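Serine/threonine protein kinase (Mycobacterium tuberculosis, PDB 4ESQ) probably phosphorylates serine and threonine residues of proteins with ATP, as a membrane receptor kinase whose extracellular sensor domain is the part described here. Local coordinates at residues Pro60-Thr65 with Val166-Ala171; Asp80-Trp85 with Glu151-Gln156; Ala12-Ser17 with Ala69-Ile74; Asp108-Cys113 with Ile141-Thr146; Asn21-Ser26 with Thr177-Gln182. One frame throughout, in Å; residues are numbered along the deposited sequence.

Contact 1 (Pro60-Thr65 with Val166-Ala171)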
# COMPACT_ATOMS: atom_id res chain seq x y z
N PRO A 60 11.37 -5.15 -6.04
CA PRO A 60 11.22 -6.34 -6.89
C PRO A 60 9.85 -6.42 -7.56
O PRO A 60 9.67 -7.06 -8.60
CB PRO A 60 11.39 -7.50 -5.90
CG PRO A 60 12.21 -6.94 -4.80
CD PRO A 60 11.75 -5.51 -4.67
N VAL A 61 8.88 -5.75 -6.96
CA VAL A 61 7.53 -5.75 -7.48
C VAL A 61 7.37 -4.73 -8.61
O VAL A 61 6.75 -5.02 -9.63
CB VAL A 61 6.53 -5.46 -6.35
CG1 VAL A 61 5.10 -5.37 -6.89
CG2 VAL A 61 6.65 -6.53 -5.25
N TYR A 62 7.95 -3.54 -8.43
CA TYR A 62 7.79 -2.47 -9.41
C TYR A 62 8.86 -2.44 -10.51
O TYR A 62 8.71 -1.75 -11.52
CB TYR A 62 7.77 -1.11 -8.71
CG TYR A 62 6.44 -0.73 -8.10
CD1 TYR A 62 5.51 0.01 -8.83
CD2 TYR A 62 6.12 -1.07 -6.79
CE1 TYR A 62 4.30 0.38 -8.28
CE2 TYR A 62 4.90 -0.71 -6.24
CZ TYR A 62 4.00 0.03 -6.99
OH TYR A 62 2.79 0.40 -6.47
N ALA A 63 9.95 -3.16 -10.28
CA ALA A 63 11.03 -3.20 -11.26
C ALA A 63 10.49 -3.65 -12.61
O ALA A 63 9.75 -4.63 -12.70
CB ALA A 63 12.13 -4.12 -10.79
N GLY A 64 10.85 -2.92 -13.66
CA GLY A 64 10.44 -3.29 -15.01
C GLY A 64 9.05 -2.85 -15.44
O GLY A 64 8.66 -3.08 -16.59
N THR A 65 8.30 -2.21 -14.55
CA THR A 65 6.92 -1.82 -14.86
C THR A 65 6.77 -0.48 -15.58
O THR A 65 5.66 -0.12 -16.00
CB THR A 65 6.08 -1.73 -13.59
OG1 THR A 65 6.62 -0.69 -12.76
CG2 THR A 65 6.08 -3.06 -12.85
N VAL A 166 -0.73 5.10 -9.79
CA VAL A 166 -1.11 3.96 -8.97
C VAL A 166 -1.07 4.34 -7.49
O VAL A 166 -0.12 4.98 -7.03
CB VAL A 166 -0.20 2.75 -9.22
CG1 VAL A 166 -0.46 1.66 -8.16
CG2 VAL A 166 -0.41 2.21 -10.63
N VAL A 167 -2.11 3.97 -6.77
CA VAL A 167 -2.23 4.29 -5.36
C VAL A 167 -1.96 2.98 -4.61
O VAL A 167 -2.59 1.97 -4.91
CB VAL A 167 -3.64 4.81 -5.06
CG1 VAL A 167 -3.81 5.12 -3.58
CG2 VAL A 167 -3.89 6.05 -5.91
N ASP A 168 -1.02 3.00 -3.67
CA ASP A 168 -0.54 1.77 -3.06
C ASP A 168 -0.47 1.96 -1.56
O ASP A 168 0.39 2.69 -1.07
CB ASP A 168 0.86 1.45 -3.62
CG ASP A 168 1.26 0.00 -3.45
OD1 ASP A 168 0.49 -0.77 -2.86
OD2 ASP A 168 2.37 -0.36 -3.92
N VAL A 169 -1.37 1.30 -0.83
CA VAL A 169 -1.56 1.58 0.60
C VAL A 169 -1.54 0.34 1.50
O VAL A 169 -2.14 -0.69 1.18
CB VAL A 169 -2.91 2.30 0.82
CG1 VAL A 169 -3.15 2.58 2.30
CG2 VAL A 169 -2.96 3.60 0.00
N ASN A 170 -0.87 0.45 2.64
CA ASN A 170 -0.88 -0.59 3.66
C ASN A 170 -1.30 0.06 4.96
O ASN A 170 -0.67 1.04 5.39
CB ASN A 170 0.51 -1.22 3.80
CG ASN A 170 0.48 -2.58 4.48
OD1 ASN A 170 -0.58 -3.20 4.62
ND2 ASN A 170 1.64 -3.07 4.88
N ALA A 171 -2.39 -0.42 5.55
CA ALA A 171 -2.89 0.17 6.79
C ALA A 171 -3.03 -0.93 7.83
O ALA A 171 -3.72 -1.93 7.59
CB ALA A 171 -4.23 0.87 6.56
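A buried hydrogen bond between Y62 and D168 fastens the last turn of the short helix 59-62 to strand 165-173 in the middle of the sheet. The phenol OH of Y62 donates to D168 OD2 over 2.7 Å, and the two side chains run toward each other from opposite directions. The carboxylate oxygen lies at the edge of the tyrosine ring, in its plane. The hydroxyl, for its part, reaches OD2 from above the carboxylate, 44° out of its plane. With CG anti to the backbone N (chi1 -160°), the acid leans off the strand to meet it. V166, two residues earlier and facing the same way, adds a methyl, CG1 lying 3.9 Å from Y62 OH. Tyrosine suits this place because its ring packs among apolar neighbours, stacked with F102 of helix 96-111, while its tip still serves a polar group. A salt bridge from OD1 to R157 and a bond from S57 N to OD2 probably keep D168 ionised. Behind Y62 a type II beta turn brings T65 N and OG1 to Y62 O. This is a buried polar cluster in an alpha+beta fold, helices packed on an antiparallel sheet.

Contact 2 (Asp80-Trp85 with Glu151-Gln156)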
# COMPACT_ATOMS: atom_id res chain seq x y z
N ASP A 80 7.33 2.54 20.34
CA ASP A 80 7.55 1.22 19.75
C ASP A 80 6.29 0.37 19.69
O ASP A 80 6.26 -0.65 18.99
CB ASP A 80 8.64 0.47 20.53
CG ASP A 80 9.95 1.23 20.59
OD1 ASP A 80 10.60 1.40 19.54
OD2 ASP A 80 10.34 1.65 21.71
N ASN A 81 5.27 0.77 20.43
CA ASN A 81 4.03 -0.00 20.48
C ASN A 81 2.82 0.80 20.01
O ASN A 81 1.79 0.84 20.68
CB ASN A 81 3.81 -0.54 21.90
CG ASN A 81 4.90 -1.50 22.34
OD1 ASN A 81 5.13 -2.53 21.70
ND2 ASN A 81 5.59 -1.15 23.41
N TYR A 82 2.96 1.43 18.84
CA TYR A 82 1.89 2.21 18.23
C TYR A 82 0.66 1.35 17.96
O TYR A 82 0.78 0.17 17.63
CB TYR A 82 2.37 2.82 16.91
CG TYR A 82 3.20 1.86 16.08
CD1 TYR A 82 2.59 0.95 15.22
CD2 TYR A 82 4.58 1.87 16.15
CE1 TYR A 82 3.35 0.08 14.45
CE2 TYR A 82 5.35 1.01 15.39
CZ TYR A 82 4.72 0.12 14.54
OH TYR A 82 5.49 -0.75 13.79
N GLU A 83 -0.52 1.95 18.09
CA GLU A 83 -1.77 1.25 17.82
C GLU A 83 -2.10 1.18 16.33
O GLU A 83 -2.84 0.29 15.90
CB GLU A 83 -2.94 1.91 18.57
CG GLU A 83 -2.87 1.79 20.09
CD GLU A 83 -3.18 0.38 20.59
OE1 GLU A 83 -4.01 -0.31 19.97
OE2 GLU A 83 -2.58 -0.03 21.61
N HIS A 84 -1.55 2.11 15.55
CA HIS A 84 -1.88 2.22 14.13
C HIS A 84 -0.63 2.52 13.31
O HIS A 84 0.29 3.18 13.78
CB HIS A 84 -2.89 3.36 13.92
CG HIS A 84 -4.11 3.25 14.77
ND1 HIS A 84 -4.29 3.99 15.91
CD2 HIS A 84 -5.22 2.47 14.64
CE1 HIS A 84 -5.46 3.69 16.45
NE2 HIS A 84 -6.04 2.77 15.70
N TRP A 85 -0.61 2.04 12.07
CA TRP A 85 0.55 2.24 11.20
C TRP A 85 0.06 2.30 9.76
O TRP A 85 -0.69 1.43 9.34
CB TRP A 85 1.51 1.07 11.38
CG TRP A 85 2.84 1.17 10.69
CD1 TRP A 85 4.00 1.68 11.22
CD2 TRP A 85 3.16 0.73 9.37
NE1 TRP A 85 5.02 1.58 10.29
CE2 TRP A 85 4.52 1.00 9.15
CE3 TRP A 85 2.41 0.13 8.34
CZ2 TRP A 85 5.16 0.70 7.94
CZ3 TRP A 85 3.05 -0.18 7.15
CH2 TRP A 85 4.41 0.12 6.96
N GLU A 151 -1.94 -11.52 19.34
CA GLU A 151 -2.06 -10.07 19.27
C GLU A 151 -3.29 -9.66 18.48
O GLU A 151 -4.05 -8.82 18.92
CB GLU A 151 -0.80 -9.45 18.66
CG GLU A 151 0.41 -9.48 19.58
CD GLU A 151 1.57 -8.69 19.03
OE1 GLU A 151 1.58 -8.42 17.81
OE2 GLU A 151 2.48 -8.34 19.82
N GLY A 152 -3.48 -10.26 17.30
CA GLY A 152 -4.57 -9.88 16.44
C GLY A 152 -4.21 -8.72 15.51
O GLY A 152 -5.10 -8.11 14.89
N TRP A 153 -2.92 -8.40 15.45
CA TRP A 153 -2.40 -7.37 14.53
C TRP A 153 -2.68 -7.77 13.09
O TRP A 153 -2.43 -8.91 12.70
CB TRP A 153 -0.89 -7.18 14.74
CG TRP A 153 -0.27 -6.04 13.97
CD1 TRP A 153 0.46 -6.13 12.82
CD2 TRP A 153 -0.35 -4.64 14.28
NE1 TRP A 153 0.86 -4.88 12.41
CE2 TRP A 153 0.36 -3.95 13.28
CE3 TRP A 153 -0.96 -3.91 15.31
CZ2 TRP A 153 0.49 -2.56 13.29
CZ3 TRP A 153 -0.83 -2.53 15.31
CH2 TRP A 153 -0.11 -1.87 14.31
N GLU A 154 -3.20 -6.83 12.30
CA GLU A 154 -3.54 -7.12 10.91
C GLU A 154 -3.20 -5.94 10.03
O GLU A 154 -3.01 -4.84 10.53
CB GLU A 154 -5.03 -7.43 10.77
CG GLU A 154 -5.47 -8.71 11.45
CD GLU A 154 -6.94 -9.00 11.25
OE1 GLU A 154 -7.78 -8.19 11.72
OE2 GLU A 154 -7.27 -10.02 10.61
N CYS A 155 -3.12 -6.17 8.72
CA CYS A 155 -2.94 -5.08 7.77
C CYS A 155 -3.93 -5.25 6.64
O CYS A 155 -4.22 -6.36 6.23
CB CYS A 155 -1.53 -5.08 7.18
SG CYS A 155 -0.21 -4.76 8.36
N GLN A 156 -4.46 -4.14 6.14
CA GLN A 156 -5.17 -4.19 4.87
C GLN A 156 -4.33 -3.53 3.80
O GLN A 156 -3.84 -2.41 3.97
CB GLN A 156 -6.54 -3.52 4.93
CG GLN A 156 -7.34 -3.72 3.63
CD GLN A 156 -8.58 -2.84 3.54
OE1 GLN A 156 -8.54 -1.68 3.93
NE2 GLN A 156 -9.67 -3.40 3.02
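W153 brings the far end of its six-membered ring against the Y82 side chain and the backbone of Y82 and E83, and the two aromatic side chains cross at about a right angle. W153 CH2 meets the edge of the Y82 ring, near its plane and 4.0 Å from Y82 CE1, while the tyrosine lies oblique to the indole. The indole reaches this far because its CG stands anti to the backbone N (chi1 -173°), which carries the ring toward the 80-85 segment. Next to this pair, W153 CZ3 comes within 3.5 Å of E83 O in an oblique approach. W85 offers its CB to the rim of the same indole, 4.2 Å from W153 CZ2, before its own ring turns away toward I74 and S76 of strand 69-76. The strands carrying the two segments are not neighbours; strand 165-173 runs between them, and C172 on it is disulfide-bonded to C155. Y174 adds an edge-to-face partner to W153. A buffer-like molecule, probably from the crystallisation liquor, hydrogen-bonds to Y82 O; such a guest beside the indole is consistent with a pocket here. A large flat side chain can span the width of the intervening strand. With no hydrogen bond between the segments, their cohesion is largely dispersive, the end of the indole lying against a tyrosine, a methylene and two carbonyl oxygens.

Contact 3 (Ala12-Ser17 with Ala69-Ile74)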
# COMPACT_ATOMS: atom_id res chain seq x y z
N ALA A 12 1.47 15.94 -3.29
CA ALA A 12 0.20 16.62 -3.04
C ALA A 12 -0.99 15.66 -3.04
O ALA A 12 -2.10 16.04 -2.65
CB ALA A 12 -0.02 17.73 -4.06
N LEU A 13 -0.75 14.41 -3.45
CA LEU A 13 -1.82 13.40 -3.50
C LEU A 13 -1.97 12.59 -2.21
O LEU A 13 -3.00 11.94 -1.99
CB LEU A 13 -1.60 12.45 -4.68
CG LEU A 13 -1.38 13.09 -6.04
CD1 LEU A 13 -1.09 12.02 -7.07
CD2 LEU A 13 -2.60 13.91 -6.46
N LEU A 14 -0.96 12.61 -1.36
CA LEU A 14 -1.01 11.84 -0.13
C LEU A 14 -1.97 12.47 0.88
O LEU A 14 -2.34 13.65 0.75
CB LEU A 14 0.39 11.68 0.47
CG LEU A 14 1.41 10.98 -0.43
CD1 LEU A 14 2.75 10.86 0.28
CD2 LEU A 14 0.92 9.61 -0.89
N LEU A 15 -2.36 11.70 1.88
CA LEU A 15 -3.25 12.22 2.90
C LEU A 15 -2.44 12.96 3.95
O LEU A 15 -1.33 12.56 4.29
CB LEU A 15 -4.05 11.08 3.53
CG LEU A 15 -4.95 10.33 2.55
CD1 LEU A 15 -5.93 9.47 3.32
CD2 LEU A 15 -5.69 11.32 1.66
N ASN A 16 -2.97 14.07 4.44
CA ASN A 16 -2.28 14.83 5.46
C ASN A 16 -2.48 14.19 6.84
O ASN A 16 -3.20 13.20 6.97
CB ASN A 16 -2.69 16.31 5.43
CG ASN A 16 -4.15 16.53 5.81
OD1 ASN A 16 -4.69 15.86 6.70
ND2 ASN A 16 -4.80 17.49 5.15
N SER A 17 -1.85 14.76 7.87
CA SER A 17 -1.88 14.16 9.20
C SER A 17 -3.30 14.03 9.75
O SER A 17 -3.63 13.02 10.38
CB SER A 17 -0.98 14.93 10.17
OG SER A 17 -1.44 16.25 10.39
N ALA A 69 8.23 7.60 -11.05
CA ALA A 69 8.46 8.24 -9.76
C ALA A 69 7.53 7.66 -8.70
O ALA A 69 6.46 7.16 -9.02
CB ALA A 69 8.26 9.75 -9.87
N ILE A 70 7.97 7.72 -7.45
CA ILE A 70 7.15 7.27 -6.33
C ILE A 70 7.26 8.28 -5.19
O ILE A 70 8.34 8.82 -4.92
CB ILE A 70 7.57 5.83 -5.87
CG1 ILE A 70 6.80 5.38 -4.61
CG2 ILE A 70 9.08 5.75 -5.65
CD1 ILE A 70 7.48 5.74 -3.27
N ASN A 71 6.13 8.55 -4.53
CA ASN A 71 6.15 9.39 -3.34
C ASN A 71 5.30 8.75 -2.26
O ASN A 71 4.14 8.39 -2.50
CB ASN A 71 5.67 10.81 -3.65
CG ASN A 71 6.07 11.82 -2.57
OD1 ASN A 71 5.33 12.08 -1.63
ND2 ASN A 71 7.26 12.40 -2.73
N GLY A 72 5.86 8.60 -1.06
CA GLY A 72 5.13 7.96 0.01
C GLY A 72 5.43 8.50 1.40
O GLY A 72 6.34 9.31 1.58
N LEU A 73 4.65 8.03 2.37
CA LEU A 73 4.82 8.40 3.77
C LEU A 73 4.42 7.25 4.67
O LEU A 73 3.43 6.55 4.41
CB LEU A 73 3.93 9.60 4.12
CG LEU A 73 4.34 11.01 3.68
CD1 LEU A 73 3.21 11.99 4.00
CD2 LEU A 73 5.66 11.43 4.37
N ILE A 74 5.17 7.06 5.75
CA ILE A 74 4.80 6.09 6.76
C ILE A 74 4.45 6.85 8.02
O ILE A 74 5.21 7.71 8.45
CB ILE A 74 5.94 5.10 7.02
CG1 ILE A 74 6.06 4.15 5.83
CG2 ILE A 74 5.68 4.33 8.30
CD1 ILE A 74 7.30 3.30 5.83
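L14 alone carries the first segment's side of this contact, pressing one methyl onto strand 69-76 where N71, G72 and L73 follow one another. Its CD1 sits 3.4 Å from N71 OD1, 3.7 Å from the backbone C of G72 and 3.8 Å from L73 CG. The leucine can drop straight onto the strand because its CG is anti to the carbonyl carbon (chi1 -59°) and CD1 continues the extended chain beyond it. Its second methyl turns toward the peptide of N71, with CD2 lying 3.8 Å from N71 O. The backbone of G72 lies under the first methyl, between two side chains that face the leucine: N71 presents an amide oxygen and L73 a branched apolar end. Q88 and V90 of the neighbouring strand 84-92 extend the surface on which L14 rests.

The rest of the 12-17 segment is looser against the strand. L15 turns its side chain away to I183, K186 and K190 of helix 179-192, while L14 O bonds to K190 NZ and L15 N to Q88 OE1. Farther along, the exposed N16 points away from the strand and serves as N-cap of helix 17-24. N71 and L73, although touched by the leucine, remain partly exposed. The two segments share no hydrogen bond, so their attraction is van der Waals packing of a single leucine on a mixed surface of methyls, backbone and amide oxygen; the polar ties that fix the loop's course run to strand 84-92 and helix 179-192.

Contact 4 (Asp108-Cys113 with Ile141-Thr146)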
# COMPACT_ATOMS: atom_id res chain seq x y z
N ASP A 108 -3.55 -10.22 -10.43
CA ASP A 108 -3.18 -11.62 -10.68
C ASP A 108 -2.34 -12.22 -9.57
O ASP A 108 -2.57 -13.35 -9.15
CB ASP A 108 -2.39 -11.80 -11.99
CG ASP A 108 -1.64 -13.15 -12.03
OD1 ASP A 108 -2.28 -14.19 -12.31
OD2 ASP A 108 -0.41 -13.19 -11.78
N LYS A 109 -1.35 -11.46 -9.11
CA LYS A 109 -0.47 -11.97 -8.08
C LYS A 109 -1.21 -12.11 -6.75
O LYS A 109 -1.06 -13.13 -6.07
CB LYS A 109 0.77 -11.10 -7.92
CG LYS A 109 1.69 -11.13 -9.16
CD LYS A 109 2.92 -10.26 -8.97
CE LYS A 109 3.92 -10.49 -10.10
NZ LYS A 109 5.16 -9.66 -9.93
N TRP A 110 -2.01 -11.12 -6.39
CA TRP A 110 -2.67 -11.18 -5.08
C TRP A 110 -3.65 -12.34 -5.01
O TRP A 110 -3.84 -12.93 -3.94
CB TRP A 110 -3.39 -9.87 -4.74
CG TRP A 110 -2.52 -8.67 -4.55
CD1 TRP A 110 -1.20 -8.52 -4.92
CD2 TRP A 110 -2.91 -7.42 -3.95
NE1 TRP A 110 -0.76 -7.25 -4.58
CE2 TRP A 110 -1.79 -6.56 -3.98
CE3 TRP A 110 -4.10 -6.96 -3.37
CZ2 TRP A 110 -1.83 -5.26 -3.47
CZ3 TRP A 110 -4.13 -5.67 -2.86
CH2 TRP A 110 -3.01 -4.83 -2.92
N LYS A 111 -4.28 -12.66 -6.13
CA LYS A 111 -5.28 -13.72 -6.15
C LYS A 111 -4.67 -15.10 -5.89
O LYS A 111 -5.36 -16.00 -5.42
CB LYS A 111 -6.07 -13.70 -7.46
CG LYS A 111 -7.02 -12.51 -7.53
CD LYS A 111 -7.78 -12.44 -8.85
CE LYS A 111 -8.58 -11.14 -8.92
NZ LYS A 111 -9.10 -10.88 -10.30
N ASN A 112 -3.39 -15.23 -6.20
CA ASN A 112 -2.66 -16.47 -5.93
C ASN A 112 -2.14 -16.53 -4.49
O ASN A 112 -1.63 -17.56 -4.05
CB ASN A 112 -1.50 -16.64 -6.91
CG ASN A 112 -1.98 -16.98 -8.31
OD1 ASN A 112 -2.96 -17.71 -8.49
ND2 ASN A 112 -1.28 -16.46 -9.32
N CYS A 113 -2.26 -15.41 -3.77
CA CYS A 113 -1.89 -15.36 -2.36
C CYS A 113 -3.10 -15.54 -1.46
O CYS A 113 -2.96 -15.92 -0.29
CB CYS A 113 -1.19 -14.04 -2.04
SG CYS A 113 0.27 -13.76 -3.06
N ILE A 141 -8.20 -3.06 -5.76
CA ILE A 141 -8.10 -4.35 -5.10
C ILE A 141 -7.70 -4.15 -3.64
O ILE A 141 -6.92 -3.25 -3.31
CB ILE A 141 -7.08 -5.27 -5.80
CG1 ILE A 141 -5.73 -4.57 -5.92
CG2 ILE A 141 -7.60 -5.74 -7.17
CD1 ILE A 141 -4.64 -5.43 -6.54
N THR A 142 -8.23 -4.99 -2.75
CA THR A 142 -7.83 -4.96 -1.35
C THR A 142 -7.67 -6.38 -0.84
O THR A 142 -8.28 -7.31 -1.36
CB THR A 142 -8.85 -4.23 -0.44
OG1 THR A 142 -10.09 -4.95 -0.43
CG2 THR A 142 -9.09 -2.80 -0.91
N VAL A 143 -6.86 -6.54 0.20
CA VAL A 143 -6.75 -7.82 0.87
C VAL A 143 -6.27 -7.58 2.29
O VAL A 143 -5.45 -6.69 2.52
CB VAL A 143 -5.81 -8.82 0.12
CG1 VAL A 143 -4.37 -8.32 0.15
CG2 VAL A 143 -5.90 -10.22 0.74
N ILE A 144 -6.81 -8.34 3.24
CA ILE A 144 -6.39 -8.24 4.63
C ILE A 144 -5.44 -9.39 4.97
O ILE A 144 -5.71 -10.54 4.64
CB ILE A 144 -7.60 -8.23 5.57
CG1 ILE A 144 -8.39 -6.94 5.39
CG2 ILE A 144 -7.17 -8.37 7.02
CD1 ILE A 144 -9.73 -6.96 6.08
N ASP A 145 -4.32 -9.07 5.59
CA ASP A 145 -3.41 -10.11 6.05
C ASP A 145 -3.26 -10.03 7.56
O ASP A 145 -3.29 -8.95 8.15
CB ASP A 145 -2.05 -10.03 5.36
CG ASP A 145 -1.57 -8.62 5.20
OD1 ASP A 145 -1.70 -7.85 6.17
OD2 ASP A 145 -1.09 -8.28 4.10
N THR A 146 -3.11 -11.18 8.19
CA THR A 146 -3.17 -11.27 9.64
C THR A 146 -1.89 -11.89 10.15
O THR A 146 -1.51 -12.98 9.70
CB THR A 146 -4.37 -12.13 10.07
OG1 THR A 146 -5.57 -11.57 9.53
CG2 THR A 146 -4.46 -12.22 11.59
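Helix 96-111 meets strand 141-147 through W110, whose indole lies against I141, T142 and V143. Walking along the first segment, K109 extends toward D49 in a long, weak ion pair. W110 follows, with CG anti to the carbonyl carbon (chi1 -66°), which sends the ring from the helix to the sheet. I141 lays its CD1 over one face of the six-membered ring, 3.6 Å from the centroid and 13° off the ring normal, a CH-pi contact. Its CG1 lies over the same side of the ring, 3.6 Å from W110 CZ3. The backbone of T142 meets the ring edge, its CA 4.1 Å from W110 CZ3, and V143 CG1 comes in obliquely from the other side of the ring plane, 3.8 Å from W110 CE3. Beta-branched isoleucine and valine suit this strand, offering compact methyl surfaces to the broad indole. After W110 the backbone still turns tightly, C113 N bonding to W110 O over 2.9 Å. C113 then ties the end of the segment through its disulfide to C50, beside A53 of helix 51-54, which W110 also touches. Between the two segments the chemistry is largely apolar: contact depends on shape and on the polarisable indole face, with no hydrogen bond to fix its direction.

Contact 5 (Asn21-Ser26 with Thr177-Gln182)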
# COMPACT_ATOMS: atom_id res chain seq x y z
N ASN A 21 -5.10 10.34 10.58
CA ASN A 21 -5.66 10.17 11.92
C ASN A 21 -7.14 9.85 11.87
O ASN A 21 -7.61 8.94 12.56
CB ASN A 21 -5.47 11.44 12.74
CG ASN A 21 -4.14 11.49 13.47
OD1 ASN A 21 -3.61 10.46 13.91
ND2 ASN A 21 -3.60 12.70 13.62
N ALA A 22 -7.88 10.59 11.05
CA ALA A 22 -9.33 10.44 10.96
C ALA A 22 -9.72 9.06 10.46
O ALA A 22 -10.67 8.45 10.96
CB ALA A 22 -9.93 11.53 10.07
N VAL A 23 -9.01 8.55 9.47
CA VAL A 23 -9.33 7.23 8.94
C VAL A 23 -9.01 6.16 9.98
O VAL A 23 -9.80 5.23 10.21
CB VAL A 23 -8.59 6.93 7.62
CG1 VAL A 23 -8.69 5.43 7.27
CG2 VAL A 23 -9.14 7.79 6.49
N MET A 24 -7.87 6.32 10.65
CA MET A 24 -7.36 5.26 11.53
C MET A 24 -7.97 5.27 12.93
O MET A 24 -7.80 4.31 13.68
CB MET A 24 -5.83 5.33 11.63
CG MET A 24 -5.08 5.01 10.33
SD MET A 24 -5.65 3.53 9.46
CE MET A 24 -5.12 2.26 10.59
N GLY A 25 -8.67 6.34 13.29
CA GLY A 25 -9.23 6.43 14.62
C GLY A 25 -8.20 6.86 15.65
O GLY A 25 -8.21 6.42 16.80
N SER A 26 -7.30 7.75 15.23
CA SER A 26 -6.23 8.25 16.09
C SER A 26 -6.26 9.77 16.14
O SER A 26 -6.95 10.41 15.35
CB SER A 26 -4.87 7.77 15.57
OG SER A 26 -3.81 8.19 16.40
N THR A 177 -10.71 -3.03 9.20
CA THR A 177 -11.78 -3.51 8.34
C THR A 177 -11.59 -3.03 6.91
O THR A 177 -11.38 -3.83 6.02
CB THR A 177 -13.18 -3.10 8.84
OG1 THR A 177 -13.21 -1.70 9.12
CG2 THR A 177 -13.55 -3.89 10.10
N ASN A 178 -11.63 -1.71 6.71
CA ASN A 178 -11.42 -1.18 5.36
C ASN A 178 -10.65 0.15 5.34
O ASN A 178 -10.85 0.97 4.45
CB ASN A 178 -12.77 -1.03 4.63
CG ASN A 178 -12.61 -0.81 3.13
OD1 ASN A 178 -11.80 -1.47 2.47
ND2 ASN A 178 -13.38 0.13 2.58
N GLN A 179 -9.76 0.35 6.31
CA GLN A 179 -9.02 1.61 6.38
C GLN A 179 -8.15 1.89 5.13
O GLN A 179 -8.04 3.03 4.68
CB GLN A 179 -8.16 1.68 7.64
CG GLN A 179 -8.95 1.83 8.95
CD GLN A 179 -9.37 0.50 9.54
OE1 GLN A 179 -9.47 -0.50 8.84
NE2 GLN A 179 -9.63 0.49 10.85
N ALA A 180 -7.53 0.86 4.59
CA ALA A 180 -6.69 1.05 3.41
C ALA A 180 -7.56 1.36 2.19
O ALA A 180 -7.20 2.17 1.34
CB ALA A 180 -5.80 -0.16 3.18
N GLY A 181 -8.72 0.70 2.11
CA GLY A 181 -9.66 1.02 1.06
C GLY A 181 -10.11 2.46 1.16
O GLY A 181 -10.26 3.14 0.14
N GLN A 182 -10.33 2.95 2.38
CA GLN A 182 -10.75 4.34 2.54
C GLN A 182 -9.64 5.30 2.13
O GLN A 182 -9.87 6.33 1.48
CB GLN A 182 -11.09 4.63 3.99
CG GLN A 182 -12.37 4.03 4.47
CD GLN A 182 -12.65 4.51 5.87
OE1 GLN A 182 -12.33 3.84 6.85
NE2 GLN A 182 -13.19 5.72 5.98
O HOH W 1 -12.44 5.14 9.22
O HOH W 2 -10.67 3.35 11.89
O HOH W 3 -8.41 1.74 13.52
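V23 and M24, at the end of helix 17-24, close on Q179 in the first turn of helix 179-192. V23 and Q179 slide past each other in opposite directions, bringing V23 CG1 to 3.6 Å from Q179 O and close to its CB. M24 crosses Q179 at about a right angle and sets its sulfur against the aliphatic part of the glutamine, SD lying 3.6 Å from Q179 CB; bends at chi2 and chi3 fold the methionine back to do so. Q182, one turn on, adds its CB and OE1 at the edge of V23.

Water forms the next layer. Water 1 donates to V23 O and, at 2.7 Å, to Q182 OE1; water 2 donates to the same V23 O, water 3 to M24 O, and both accept from Q179 NE2, water 3 weakly. The bend of Q179 at chi2 (88°) turns its amide so that OE1 accepts T177 N over 2.8 Å, in the carbonyl plane on a lone pair; NE2 also bonds to Q175 O, fixing the amide's rotation.

N178 sits at the N-cap position of the second helix and bonds through OD1 to Q156 NE2, while Q156 OE1 accepts from G181 N. Q179 suits its place: its methylenes pack while its amide binds ordered waters and nearby backbone. The helices thus join by van der Waals contact and water bridges, with no direct hydrogen bond between the segments.

Overall arrangement
Contacts 1 to 4 all reach one antiparallel sheet, and contact 5 joins the two helices 17-24 and 179-192, the second of which packs on strand 165-173. Contact 1 and contact 4 bring helices 59-62 and 96-111 against the sheet, their centres about 13 Å apart. Contacts 3 and 4 lie on opposite sides of the chain's centre, their centres about 23 Å apart. Contact 2, at the surface, meets contact 5 where Q156 bonds to N178 and G181, with centres about 12 Å apart. Along the chain, contact 5 encloses contact 1, contact 1 contact 2, and contact 2 contact 4, while contact 3 crosses contacts 1 and 5. Early and late segments are thereby interlocked in a single compact extracellular sensor domain.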